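Local coordinates for protein translation initiation factor 6 (Methanocaldococcus jannaschii, PDB 1G61) that binds the 50S ribosomal subunit and prevents it from joining the 30S subunit to form the 70S initiation complex, at residues A[8-13]-A[29-34]. Sequence-based numbering, arbitrary orientation.
Sequences YFSGIP and PIFLDK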
# COMPACT_ATOMS: atom_id res chain seq x y z
N TYR A 8 -3.65 -3.07 -16.12
CA TYR A 8 -2.52 -2.21 -16.38
C TYR A 8 -3.04 -0.78 -16.23
O TYR A 8 -4.20 -0.51 -16.55
CB TYR A 8 -1.96 -2.40 -17.78
CG TYR A 8 -1.56 -3.80 -18.14
CD1 TYR A 8 -2.46 -4.71 -18.67
CD2 TYR A 8 -0.25 -4.21 -17.91
CE1 TYR A 8 -2.03 -5.99 -18.97
CE2 TYR A 8 0.19 -5.49 -18.22
CZ TYR A 8 -0.73 -6.37 -18.74
OH TYR A 8 -0.33 -7.65 -19.08
N PHE A 9 -2.21 0.11 -15.73
CA PHE A 9 -2.53 1.54 -15.68
C PHE A 9 -1.80 2.23 -16.84
O PHE A 9 -0.57 2.43 -16.73
CB PHE A 9 -2.09 2.14 -14.36
CG PHE A 9 -2.92 1.78 -13.15
CD1 PHE A 9 -4.10 1.01 -13.26
CD2 PHE A 9 -2.55 2.23 -11.90
CE1 PHE A 9 -4.86 0.72 -12.15
CE2 PHE A 9 -3.31 1.91 -10.78
CZ PHE A 9 -4.45 1.15 -10.91
N SER A 10 -2.55 2.55 -17.89
CA SER A 10 -1.98 3.13 -19.10
C SER A 10 -0.74 2.32 -19.52
O SER A 10 0.32 2.87 -19.84
CB SER A 10 -1.63 4.62 -18.92
OG SER A 10 -2.83 5.33 -18.62
N GLY A 11 -0.87 0.99 -19.53
CA GLY A 11 0.15 0.06 -19.95
C GLY A 11 1.17 -0.41 -18.91
O GLY A 11 2.00 -1.30 -19.16
N ILE A 12 1.12 0.19 -17.72
CA ILE A 12 2.12 -0.06 -16.69
C ILE A 12 1.60 -1.12 -15.72
O ILE A 12 0.49 -0.94 -15.18
CB ILE A 12 2.45 1.25 -15.93
CG1 ILE A 12 3.06 2.29 -16.85
CG2 ILE A 12 3.32 0.99 -14.72
CD1 ILE A 12 3.07 3.69 -16.24
N PRO A 13 2.32 -2.23 -15.50
CA PRO A 13 1.81 -3.30 -14.64
C PRO A 13 2.13 -3.11 -13.16
O PRO A 13 1.63 -3.87 -12.31
CB PRO A 13 2.56 -4.54 -15.14
CG PRO A 13 3.88 -3.97 -15.60
CD PRO A 13 3.57 -2.59 -16.20
N PRO A 29 -3.02 7.68 -9.89
CA PRO A 29 -2.34 8.70 -10.73
C PRO A 29 -3.32 9.53 -11.55
O PRO A 29 -4.36 9.01 -11.94
CB PRO A 29 -1.46 7.87 -11.66
CG PRO A 29 -1.82 6.47 -11.46
CD PRO A 29 -2.77 6.31 -10.33
N ILE A 30 -2.93 10.80 -11.79
CA ILE A 30 -3.84 11.67 -12.55
C ILE A 30 -4.01 11.23 -13.99
O ILE A 30 -4.99 11.65 -14.62
CB ILE A 30 -3.36 13.15 -12.55
CG1 ILE A 30 -1.96 13.37 -13.18
CG2 ILE A 30 -3.43 13.69 -11.12
CD1 ILE A 30 -1.65 14.87 -13.27
N PHE A 31 -3.11 10.39 -14.52
CA PHE A 31 -3.23 10.06 -15.95
C PHE A 31 -4.29 9.00 -16.19
O PHE A 31 -4.62 8.74 -17.34
CB PHE A 31 -1.86 9.62 -16.51
CG PHE A 31 -1.16 8.44 -15.87
CD1 PHE A 31 -1.60 7.15 -16.02
CD2 PHE A 31 -0.01 8.67 -15.11
CE1 PHE A 31 -0.93 6.07 -15.41
CE2 PHE A 31 0.68 7.64 -14.53
CZ PHE A 31 0.22 6.35 -14.71
N LEU A 32 -4.80 8.32 -15.16
CA LEU A 32 -5.82 7.30 -15.43
C LEU A 32 -7.10 7.90 -15.98
O LEU A 32 -7.47 9.02 -15.56
CB LEU A 32 -6.16 6.59 -14.13
CG LEU A 32 -5.25 5.46 -13.68
CD1 LEU A 32 -6.01 4.67 -12.58
CD2 LEU A 32 -4.77 4.57 -14.80
N ASP A 33 -7.75 7.19 -16.91
CA ASP A 33 -9.07 7.66 -17.37
C ASP A 33 -10.20 7.25 -16.42
O ASP A 33 -10.02 6.48 -15.47
CB ASP A 33 -9.36 7.18 -18.79
CG ASP A 33 -9.57 5.71 -18.97
OD1 ASP A 33 -9.37 5.21 -20.11
OD2 ASP A 33 -9.96 4.98 -18.04
N LYS A 34 -11.42 7.78 -16.69
CA LYS A 34 -12.52 7.58 -15.77
C LYS A 34 -12.91 6.13 -15.78
O LYS A 34 -13.29 5.59 -14.74
CB LYS A 34 -13.70 8.51 -16.06
CG LYS A 34 -14.20 9.11 -14.73
CD LYS A 34 -13.14 10.07 -14.18
CE LYS A 34 -13.41 11.51 -14.63
NZ LYS A 34 -12.28 12.10 -15.40
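Phe9 and Leu32 join two beta turns of the pentein fold (alpha-beta propeller) of eIF-6: a type I' turn from Phe9 to Ile12, between strand 4-7 and helix 15-18, and a type I turn from Pro29 to Leu32, between strand 25-28 and helix 34-44. No hydrogen bond crosses between them; the two segments bury 251 Å² between them, both sides summed, mostly through Phe9, Phe31, Leu32 and Ser10.

Leu32 CD1 stands 4.0 Å from the centroid of the Phe9 ring, 3° off the ring normal, and therefore over the centre of one face, a CH-pi contact. The other methyl, Leu32 CD2, lies 3.6 Å from Phe9 CB, at the root of the same side chain. Chi1 of Phe9 (-73°) sets CG anti to the carbonyl carbon; the side chain also touches Ile15 and Leu18 of helix 15-18 and Val40 of helix 34-44. An alanine in place of Phe9 would probably leave Leu32 CD1 without its aromatic partner and open a gap between these two helices.

Other apolar contacts are looser. Pro29 CG approaches Phe9 CD2 obliquely at 4.3 Å, and Phe31 CE1 comes to 4.2 Å from Phe9 CB, while Ile12 CD1 reaches Phe31 CZ, the two side chains crossing at about a right angle.

Each turn is closed by its own backbone. Phe9 N donates to Ile12 O and Ile12 N to Phe9 O, whereas the bond from Leu32 N to Pro29 O is weak at 3.3 Å.

Pro29 CB sits above one face of the Phe31 ring, offset toward the rim, and Ser10 OG approaches that ring obliquely, 3.4 Å from Phe31 CD1.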